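Local coordinates for protein extracellular ligand-binding receptor (Verminephrobacter eiseniae, PDB 4M88) that probably binds an amino acid outside the cell and hands it to an ABC transporter, as members of the leucine-binding protein family do, at residues 227-230 / 231-235; 236-239 / 240-244; 209-212 / 213-217; 127-130 / 131-135. All coordinates share one frame; numbering follows the deposited sequence.

Contact 1 of 4, residues 227-230 / 231-235; sequences LFVL and SYVSA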
loop_
_atom_site.group_PDB
_atom_site.type_symbol
_atom_site.label_atom_id
_atom_site.label_comp_id
_atom_site.label_asym_id
_atom_site.label_seq_id
_atom_site.Cartn_x
_atom_site.Cartn_y
_atom_site.Cartn_z
ATOM N N LEU A 227 -2.874 18.450 6.084
ATOM C CA LEU A 227 -3.499 17.510 5.170
ATOM C C LEU A 227 -3.025 16.134 5.606
ATOM O O LEU A 227 -1.889 15.981 6.080
ATOM C CB LEU A 227 -3.049 17.790 3.735
ATOM C CG LEU A 227 -3.159 19.233 3.246
ATOM C CD1 LEU A 227 -2.644 19.324 1.797
ATOM C CD2 LEU A 227 -4.594 19.747 3.332
ATOM N N PHE A 228 -3.892 15.138 5.501
ATOM C CA PHE A 228 -3.527 13.789 5.916
ATOM C C PHE A 228 -3.762 12.842 4.756
ATOM O O PHE A 228 -4.768 12.947 4.047
ATOM C CB PHE A 228 -4.364 13.328 7.109
ATOM C CG PHE A 228 -4.440 14.333 8.222
ATOM C CD1 PHE A 228 -3.348 14.562 9.039
ATOM C CD2 PHE A 228 -5.612 15.037 8.453
ATOM C CE1 PHE A 228 -3.420 15.493 10.071
ATOM C CE2 PHE A 228 -5.693 15.968 9.480
ATOM C CZ PHE A 228 -4.594 16.192 10.285
ATOM N N VAL A 229 -2.829 11.925 4.550
ATOM C CA VAL A 229 -2.966 10.965 3.466
ATOM C C VAL A 229 -2.607 9.585 3.968
ATOM O O VAL A 229 -1.908 9.446 4.973
ATOM C CB VAL A 229 -2.060 11.314 2.262
ATOM C CG1 VAL A 229 -2.368 12.708 1.748
ATOM C CG2 VAL A 229 -0.593 11.194 2.645
ATOM N N LEU A 230 -3.090 8.560 3.269
ATOM C CA LEU A 230 -2.805 7.182 3.642
ATOM C C LEU A 230 -1.517 6.704 2.980
ATOM O O LEU A 230 -0.826 7.485 2.319
ATOM C CB LEU A 230 -3.977 6.279 3.249
ATOM C CG LEU A 230 -5.341 6.708 3.793
ATOM C CD1 LEU A 230 -6.425 5.703 3.390
ATOM C CD2 LEU A 230 -5.282 6.845 5.297
ATOM N N SER A 231 -1.209 5.420 3.153
ATOM C CA SER A 231 0.070 4.854 2.721
ATOM C C SER A 231 0.227 4.711 1.206
ATOM O O SER A 231 0.502 3.611 0.724
ATOM C CB SER A 231 0.265 3.477 3.352
ATOM O OG SER A 231 0.497 3.578 4.738
ATOM N N TYR A 232 0.091 5.805 0.456
ATOM C CA TYR A 232 0.136 5.695 -1.015
ATOM C C TYR A 232 1.030 6.684 -1.758
ATOM O O TYR A 232 1.103 6.657 -2.991
ATOM C CB TYR A 232 -1.283 5.722 -1.580
ATOM C CG TYR A 232 -2.089 4.593 -1.003
ATOM C CD1 TYR A 232 -1.752 3.280 -1.286
ATOM C CD2 TYR A 232 -3.137 4.834 -0.123
ATOM C CE1 TYR A 232 -2.455 2.227 -0.736
ATOM C CE2 TYR A 232 -3.853 3.782 0.430
ATOM C CZ TYR A 232 -3.503 2.488 0.123
ATOM O OH TYR A 232 -4.210 1.443 0.672
ATOM N N VAL A 233 1.707 7.551 -1.016
ATOM C CA VAL A 233 2.620 8.514 -1.626
ATOM C C VAL A 233 3.878 8.623 -0.778
ATOM O O VAL A 233 3.853 8.286 0.410
ATOM C CB VAL A 233 1.972 9.911 -1.762
ATOM C CG1 VAL A 233 0.845 9.880 -2.762
ATOM C CG2 VAL A 233 1.481 10.408 -0.416
ATOM N N SER A 234 4.978 9.070 -1.385
ATOM C CA SER A 234 6.205 9.349 -0.641
ATOM C C SER A 234 6.276 10.850 -0.410
ATOM O O SER A 234 5.669 11.623 -1.152
ATOM C CB SER A 234 7.448 8.873 -1.403
ATOM O OG SER A 234 7.692 9.676 -2.552
ATOM N N ALA A 235 6.988 11.271 0.630
ATOM C CA ALA A 235 7.183 12.704 0.857
ATOM C C ALA A 235 7.890 13.327 -0.337
ATOM O O ALA A 235 7.635 14.480 -0.701
ATOM C CB ALA A 235 7.975 12.941 2.126
#
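Tyr232, whose ring packs against Leu230, carries a phenolic OH gripped by two groups: the carboxylate atom OD1 of Asp125 and the backbone N of Gly106. A turn of the main chain puts the ring there. Tyr232 N donates to Leu230 O at 2.7 Å, and this bent bond (142° at the hydrogen) closes an inverse gamma turn centred on Ser231. The turn folds the aromatic side chain back, and CD2 comes to 3.8 Å from Leu230 CB, while the ring stands oblique to that methylene. Ser231, at the apex, has its OG bound to Val253 O. Beyond the turn the chain doubles round, so that Val233 CG2 meets Val229 CG2 at 3.8 Å, the two valines crossing at about a right angle. In both, CG2 lies between the backbone N and the carbonyl carbon (chi1 -57° for Val229), the branch turned to its partner. The whole bend is buried. It leaves the end of strand 227-229, which runs between parallel strands 201-205 and 250-254; Leu230 faces helix 125-138, Val229 and Val233 rest on Ile211 of helix 208-220, and Tyr232 reaches the loop after strand 99-101 of the other sheet.

Contact 2 of 4, residues 236-239 / 240-244; sequences AQIV and KVVGV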
loop_
_atom_site.group_PDB
_atom_site.type_symbol
_atom_site.label_atom_id
_atom_site.label_comp_id
_atom_site.label_asym_id
_atom_site.label_seq_id
_atom_site.Cartn_x
_atom_site.Cartn_y
_atom_site.Cartn_z
ATOM N N ALA A 236 8.785 12.563 -0.951
ATOM C CA ALA A 236 9.532 13.064 -2.097
ATOM C C ALA A 236 8.601 13.469 -3.244
ATOM O O ALA A 236 8.844 14.472 -3.912
ATOM C CB ALA A 236 10.534 12.016 -2.574
ATOM N N GLN A 237 7.564 12.666 -3.493
ATOM C CA GLN A 237 6.630 12.934 -4.591
ATOM C C GLN A 237 5.862 14.216 -4.315
ATOM O O GLN A 237 5.553 14.987 -5.235
ATOM C CB GLN A 237 5.641 11.775 -4.785
ATOM C CG GLN A 237 6.262 10.490 -5.333
ATOM C CD GLN A 237 5.284 9.317 -5.367
ATOM O OE1 GLN A 237 4.466 9.136 -4.452
ATOM N NE2 GLN A 237 5.365 8.512 -6.427
ATOM N N ILE A 238 5.547 14.437 -3.042
ATOM C CA ILE A 238 4.813 15.639 -2.646
ATOM C C ILE A 238 5.695 16.884 -2.793
ATOM O O ILE A 238 5.263 17.887 -3.354
ATOM C CB ILE A 238 4.253 15.510 -1.220
ATOM C CG1 ILE A 238 3.350 14.276 -1.126
ATOM C CG2 ILE A 238 3.498 16.785 -0.824
ATOM C CD1 ILE A 238 2.927 13.940 0.306
ATOM N N VAL A 239 6.949 16.807 -2.340
ATOM C CA VAL A 239 7.874 17.935 -2.454
ATOM C C VAL A 239 8.207 18.281 -3.913
ATOM O O VAL A 239 8.368 19.452 -4.266
ATOM C CB VAL A 239 9.166 17.685 -1.649
ATOM C CG1 VAL A 239 10.158 18.833 -1.843
ATOM C CG2 VAL A 239 8.833 17.506 -0.180
ATOM N N LYS A 240 8.291 17.258 -4.758
ATOM C CA LYS A 240 8.536 17.452 -6.185
ATOM C C LYS A 240 7.519 18.428 -6.777
ATOM O O LYS A 240 7.866 19.292 -7.590
ATOM C CB LYS A 240 8.458 16.098 -6.917
ATOM C CG LYS A 240 9.012 16.130 -8.330
ATOM C CD LYS A 240 10.513 16.364 -8.288
ATOM C CE LYS A 240 11.044 16.960 -9.582
ATOM N NZ LYS A 240 12.434 17.474 -9.406
ATOM N N VAL A 241 6.268 18.306 -6.340
ATOM C CA VAL A 241 5.182 19.092 -6.919
ATOM C C VAL A 241 4.948 20.437 -6.217
ATOM O O VAL A 241 4.940 21.479 -6.874
ATOM C CB VAL A 241 3.870 18.274 -6.997
ATOM C CG1 VAL A 241 2.772 19.099 -7.656
ATOM C CG2 VAL A 241 4.102 16.991 -7.783
ATOM N N VAL A 242 4.779 20.421 -4.892
ATOM C CA VAL A 242 4.449 21.655 -4.167
ATOM C C VAL A 242 5.602 22.257 -3.354
ATOM O O VAL A 242 5.429 23.284 -2.695
ATOM C CB VAL A 242 3.222 21.467 -3.233
ATOM C CG1 VAL A 242 1.974 21.121 -4.042
ATOM C CG2 VAL A 242 3.488 20.389 -2.185
ATOM N N GLY A 243 6.769 21.622 -3.390
ATOM C CA GLY A 243 7.920 22.156 -2.684
ATOM C C GLY A 243 7.850 21.854 -1.200
ATOM O O GLY A 243 6.864 21.306 -0.706
ATOM N N VAL A 244 8.914 22.190 -0.484
ATOM C CA VAL A 244 8.927 22.003 0.962
ATOM C C VAL A 244 7.836 22.866 1.589
ATOM O O VAL A 244 7.156 22.439 2.527
ATOM C CB VAL A 244 10.319 22.342 1.535
ATOM C CG1 VAL A 244 10.292 22.377 3.051
ATOM C CG2 VAL A 244 11.318 21.314 1.044
#
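Ile238 and Val242 meet one helical turn apart, lying side by side and pointing the same way, with CG2 of Ile238 3.9 Å from CG2 of Val242. That same Val242 methyl also sits 3.3 Å from Ile238 O, because chi1 of -63° turns it back over the preceding turn. The carbonyl takes Val242 N at 3.0 Å in an almost straight bond (174°) and a second, weak one from Val241 N. Lys240 N is held by Ala236 O in the regular pattern, and Lys240 CB lies near that oxygen while the rest of the chain bends away. One residue further on, Val239 O receives Gly243 N at 2.8 Å in a more bent bond. Gly243 has a positive phi of 79°, a backbone shape seldom adopted by residues with a side chain, and the change of direction lets Val244 CG2 come within 4.0 Å of Val239 CG1. Residues 236-242 run along helix 235-247, the connecting helix of the beta-alpha-beta crossover from strand 227-229 to strand 250-254. A capping box starts the helix: Ser234 OG caps the N of Gln237, and Gln237 OE1 returns a bond to Ser234 N. The other amide atom, NE2, is bound to Asp20 of helix 18-37, which follows strand 4-11 in the chain. Ile238, Val241 and Val242 are pressed against helix 208-220, whereas Ala236 and Lys240 are on the exposed flank, the backbone N of Ala236 holding a glycerol oxygen.

Contact 3 of 4, residues 209-212 / 213-217; sequences PFIV and AGIAA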
loop_
_atom_site.group_PDB
_atom_site.type_symbol
_atom_site.label_atom_id
_atom_site.label_comp_id
_atom_site.label_asym_id
_atom_site.label_seq_id
_atom_site.Cartn_x
_atom_site.Cartn_y
_atom_site.Cartn_z
ATOM N N PRO A 209 -1.747 9.062 -7.859
ATOM C CA PRO A 209 -1.675 10.346 -8.575
ATOM C C PRO A 209 -2.762 11.338 -8.127
ATOM O O PRO A 209 -2.548 12.550 -8.208
ATOM C CB PRO A 209 -1.870 9.951 -10.044
ATOM C CG PRO A 209 -2.618 8.648 -10.001
ATOM C CD PRO A 209 -2.160 7.951 -8.741
ATOM N N PHE A 210 -3.897 10.825 -7.658
ATOM C CA PHE A 210 -4.965 11.671 -7.137
ATOM C C PHE A 210 -4.546 12.335 -5.828
ATOM O O PHE A 210 -4.901 13.476 -5.562
ATOM C CB PHE A 210 -6.241 10.850 -6.923
ATOM C CG PHE A 210 -7.397 11.653 -6.390
ATOM C CD1 PHE A 210 -8.291 12.266 -7.260
ATOM C CD2 PHE A 210 -7.608 11.771 -5.017
ATOM C CE1 PHE A 210 -9.364 13.003 -6.769
ATOM C CE2 PHE A 210 -8.678 12.513 -4.516
ATOM C CZ PHE A 210 -9.559 13.126 -5.391
ATOM N N ILE A 211 -3.803 11.619 -4.998
ATOM C CA ILE A 211 -3.343 12.207 -3.744
ATOM C C ILE A 211 -2.411 13.386 -4.028
ATOM O O ILE A 211 -2.574 14.472 -3.465
ATOM C CB ILE A 211 -2.628 11.169 -2.883
ATOM C CG1 ILE A 211 -3.625 10.092 -2.449
ATOM C CG2 ILE A 211 -2.010 11.827 -1.663
ATOM C CD1 ILE A 211 -2.952 8.835 -1.939
ATOM N N VAL A 212 -1.448 13.177 -4.916
ATOM C CA VAL A 212 -0.510 14.241 -5.257
ATOM C C VAL A 212 -1.228 15.439 -5.888
ATOM O O VAL A 212 -1.021 16.594 -5.492
ATOM C CB VAL A 212 0.599 13.729 -6.182
ATOM C CG1 VAL A 212 1.535 14.862 -6.544
ATOM C CG2 VAL A 212 1.383 12.608 -5.497
ATOM N N ALA A 213 -2.080 15.164 -6.863
ATOM C CA ALA A 213 -2.830 16.223 -7.529
ATOM C C ALA A 213 -3.760 16.934 -6.555
ATOM O O ALA A 213 -3.941 18.149 -6.656
ATOM C CB ALA A 213 -3.619 15.668 -8.690
ATOM N N GLY A 214 -4.345 16.181 -5.614
ATOM C CA GLY A 214 -5.269 16.751 -4.651
ATOM C C GLY A 214 -4.565 17.669 -3.673
ATOM O O GLY A 214 -5.071 18.738 -3.330
ATOM N N ILE A 215 -3.393 17.255 -3.221
ATOM C CA ILE A 215 -2.597 18.116 -2.357
ATOM C C ILE A 215 -2.269 19.417 -3.078
ATOM O O ILE A 215 -2.423 20.500 -2.514
ATOM C CB ILE A 215 -1.303 17.427 -1.907
ATOM C CG1 ILE A 215 -1.624 16.237 -1.002
ATOM C CG2 ILE A 215 -0.402 18.418 -1.175
ATOM C CD1 ILE A 215 -0.405 15.374 -0.655
ATOM N N ALA A 216 -1.826 19.323 -4.326
ATOM C CA ALA A 216 -1.428 20.524 -5.052
ATOM C C ALA A 216 -2.619 21.451 -5.232
ATOM O O ALA A 216 -2.488 22.668 -5.094
ATOM C CB ALA A 216 -0.821 20.170 -6.387
ATOM N N ALA A 217 -3.779 20.873 -5.536
ATOM C CA ALA A 217 -4.987 21.664 -5.738
ATOM C C ALA A 217 -5.413 22.361 -4.450
ATOM O O ALA A 217 -5.811 23.535 -4.469
ATOM C CB ALA A 217 -6.107 20.790 -6.267
#
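Ile211 and Ile215 form the tight, buried side of this helical turn, where the two side chains cross obliquely and Ile215 CD1 reaches CG2 of Ile211 at 4.0 Å. Closer still is the approach to the backbone: Ile215 CG1, turned beside its own N by chi1 of -66°, sits 3.2 Å from Ile211 O, which accepts Ile215 N at 2.9 Å. Ile215 also presses on Leu227 and Val229, within the beta-alpha-beta unit of strand 201-205, helix 208-220 and strand 227-229. Gly214 is buried too, its N bonded to Phe210 O at 2.8 Å, while the Phe210 ring leaves for Leu187 of helix 184-195. The looser side carries Val212, Ala213 and Ala216, all partly exposed, though helix 235-247 covers part of it at Val212 and Ala216. These side chains barely meet one another; what lies close is methyl against carbonyl, Ala213 CB 3.3 Å from Pro209 O and Ala216 CB 3.7 Å from Val212 O. With apolar side chains throughout, the polar groups joining the two halves belong to the main chain, where the four carbonyls from Pro209 to Val212 each receive an N-H four residues on: hydrogen bonding sets the helix, and hydrophobic contact sets its place.

Contact 4 of 4, residues 127-130 / 131-135; sequences QEIE and EIVSH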
loop_
_atom_site.group_PDB
_atom_site.type_symbol
_atom_site.label_atom_id
_atom_site.label_comp_id
_atom_site.label_asym_id
_atom_site.label_seq_id
_atom_site.Cartn_x
_atom_site.Cartn_y
_atom_site.Cartn_z
ATOM N N GLN A 127 -7.972 0.777 9.360
ATOM C CA GLN A 127 -7.178 1.052 10.545
ATOM C C GLN A 127 -6.387 2.334 10.371
ATOM O O GLN A 127 -6.236 3.104 11.321
ATOM C CB GLN A 127 -6.237 -0.094 10.852
ATOM C CG GLN A 127 -5.681 0.005 12.261
ATOM C CD GLN A 127 -4.522 -0.931 12.484
ATOM O OE1 GLN A 127 -4.283 -1.845 11.695
ATOM N NE2 GLN A 127 -3.791 -0.708 13.565
ATOM N N GLU A 128 -5.877 2.576 9.169
ATOM C CA GLU A 128 -5.184 3.841 8.912
ATOM C C GLU A 128 -6.097 5.055 9.104
ATOM O O GLU A 128 -5.692 6.066 9.688
ATOM C CB GLU A 128 -4.572 3.854 7.510
ATOM C CG GLU A 128 -3.480 2.802 7.350
ATOM C CD GLU A 128 -2.580 3.055 6.151
ATOM O OE1 GLU A 128 -2.954 3.875 5.280
ATOM O OE2 GLU A 128 -1.490 2.437 6.093
ATOM N N ILE A 129 -7.318 4.961 8.592
ATOM C CA ILE A 129 -8.295 6.045 8.734
ATOM C C ILE A 129 -8.725 6.256 10.191
ATOM O O ILE A 129 -8.895 7.404 10.637
ATOM C CB ILE A 129 -9.516 5.787 7.828
ATOM C CG1 ILE A 129 -9.150 6.093 6.368
ATOM C CG2 ILE A 129 -10.699 6.643 8.244
ATOM C CD1 ILE A 129 -10.122 5.484 5.358
ATOM N N GLU A 130 -8.895 5.166 10.939
ATOM C CA GLU A 130 -9.223 5.291 12.360
ATOM C C GLU A 130 -8.102 6.013 13.101
ATOM O O GLU A 130 -8.356 6.873 13.949
ATOM C CB GLU A 130 -9.512 3.927 12.985
ATOM C CG GLU A 130 -10.867 3.343 12.552
ATOM C CD GLU A 130 -11.041 1.871 12.921
ATOM O OE1 GLU A 130 -10.028 1.185 13.197
ATOM O OE2 GLU A 130 -12.200 1.400 12.927
ATOM N N GLU A 131 -6.865 5.663 12.766
ATOM C CA GLU A 131 -5.688 6.323 13.326
ATOM C C GLU A 131 -5.627 7.814 12.967
ATOM O O GLU A 131 -5.294 8.644 13.812
ATOM C CB GLU A 131 -4.423 5.620 12.830
ATOM C CG GLU A 131 -3.139 6.198 13.375
ATOM C CD GLU A 131 -2.809 5.687 14.763
ATOM O OE1 GLU A 131 -3.614 4.905 15.319
ATOM O OE2 GLU A 131 -1.739 6.065 15.290
ATOM N N ILE A 132 -5.936 8.147 11.716
ATOM C CA ILE A 132 -5.946 9.553 11.288
ATOM C C ILE A 132 -6.975 10.340 12.080
ATOM O O ILE A 132 -6.703 11.455 12.544
ATOM C CB ILE A 132 -6.289 9.697 9.811
ATOM C CG1 ILE A 132 -5.071 9.426 8.962
ATOM C CG2 ILE A 132 -6.750 11.124 9.498
ATOM C CD1 ILE A 132 -5.361 9.490 7.494
ATOM N N VAL A 133 -8.160 9.763 12.257
ATOM C CA VAL A 133 -9.206 10.491 12.959
ATOM C C VAL A 133 -8.861 10.671 14.442
ATOM O O VAL A 133 -9.139 11.724 15.027
ATOM C CB VAL A 133 -10.596 9.858 12.744
ATOM C CG1 VAL A 133 -11.651 10.659 13.487
ATOM C CG2 VAL A 133 -10.916 9.851 11.260
ATOM N N SER A 134 -8.227 9.666 15.038
ATOM C CA SER A 134 -7.715 9.792 16.406
ATOM C C SER A 134 -6.665 10.912 16.498
ATOM O O SER A 134 -6.669 11.733 17.429
ATOM C CB SER A 134 -7.098 8.463 16.848
ATOM O OG SER A 134 -6.377 8.613 18.060
ATOM N N HIS A 135 -5.765 10.939 15.523
ATOM C CA HIS A 135 -4.686 11.920 15.488
ATOM C C HIS A 135 -5.266 13.321 15.345
ATOM O O HIS A 135 -4.830 14.255 16.019
ATOM C CB HIS A 135 -3.746 11.589 14.328
ATOM C CG HIS A 135 -2.642 12.580 14.120
ATOM N ND1 HIS A 135 -1.484 12.571 14.861
ATOM C CD2 HIS A 135 -2.514 13.588 13.223
ATOM C CE1 HIS A 135 -0.691 13.547 14.444
ATOM N NE2 HIS A 135 -1.291 14.176 13.453
#
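From Gln127 O to Glu130 O, each carbonyl accepts the N-H four residues on, from Glu131 N to Ser134 N, in the even pattern of an alpha helix, with bonds between 2.9 and 3.0 Å. This is helix 125-138, which in the alpha-beta-alpha layering of the fold packs against the larger sheet and has helix 152-166 as a neighbour. Side chains add little contact along the axis and mostly face outward to different neighbours. Ile129 and Val133, a turn apart, bring their CG2 methyls only to 4.4 Å, and both then turn to helix 152-166, with Ile129 on Val160 and Val161, and Val133 on Ala164 and Val165. Ile132, further round the helix, lies on Val253 of strand 250-254; its CG1 rests 3.5 Å from Glu128 O. Glu128 is buried on the same side, where a carboxylate would be costly without partners, and its OE2 is bonded to the OG of Ser231. Gln127 is tied by NE2 to Arg342 O. Glu131 takes a different course: CG stands anti to the backbone N (chi1 -179°) and the chain then bends at chi2 (82°), the side chain passing beside Ile346 of strand 345-349. Its CB is set over the preceding turn, 3.4 Å from both Gln127 O and Glu128 O, and across the helix Val133 CG2 lies 3.2 Å from Ile129 O.

How the contacts relate
Contact 1 is the hub of the four. Ile211 of contact 3 packs under its bend, with CG2 3.5 Å from Val229 CG1, and on another side Ile132 CD1 of contact 4 touches Leu230 CD2 at 3.4 Å. Contact 2 follows directly in the chain, Ile238 CD1 lying 3.9 Å from Val233 CG2. Contacts 2 and 3 are neighbouring helices that meet through Val241 CG2 and Val212 CG1 at 3.6 Å, whereas contact 4 stays about 9 Å from contact 3 and about 12 Å from contact 2 between nearest atoms. Glycerol, probably from the crystallisation liquor, lies near Tyr232 and Pro209 and also near Ala236, so contacts 1 to 3 may border the binding cleft.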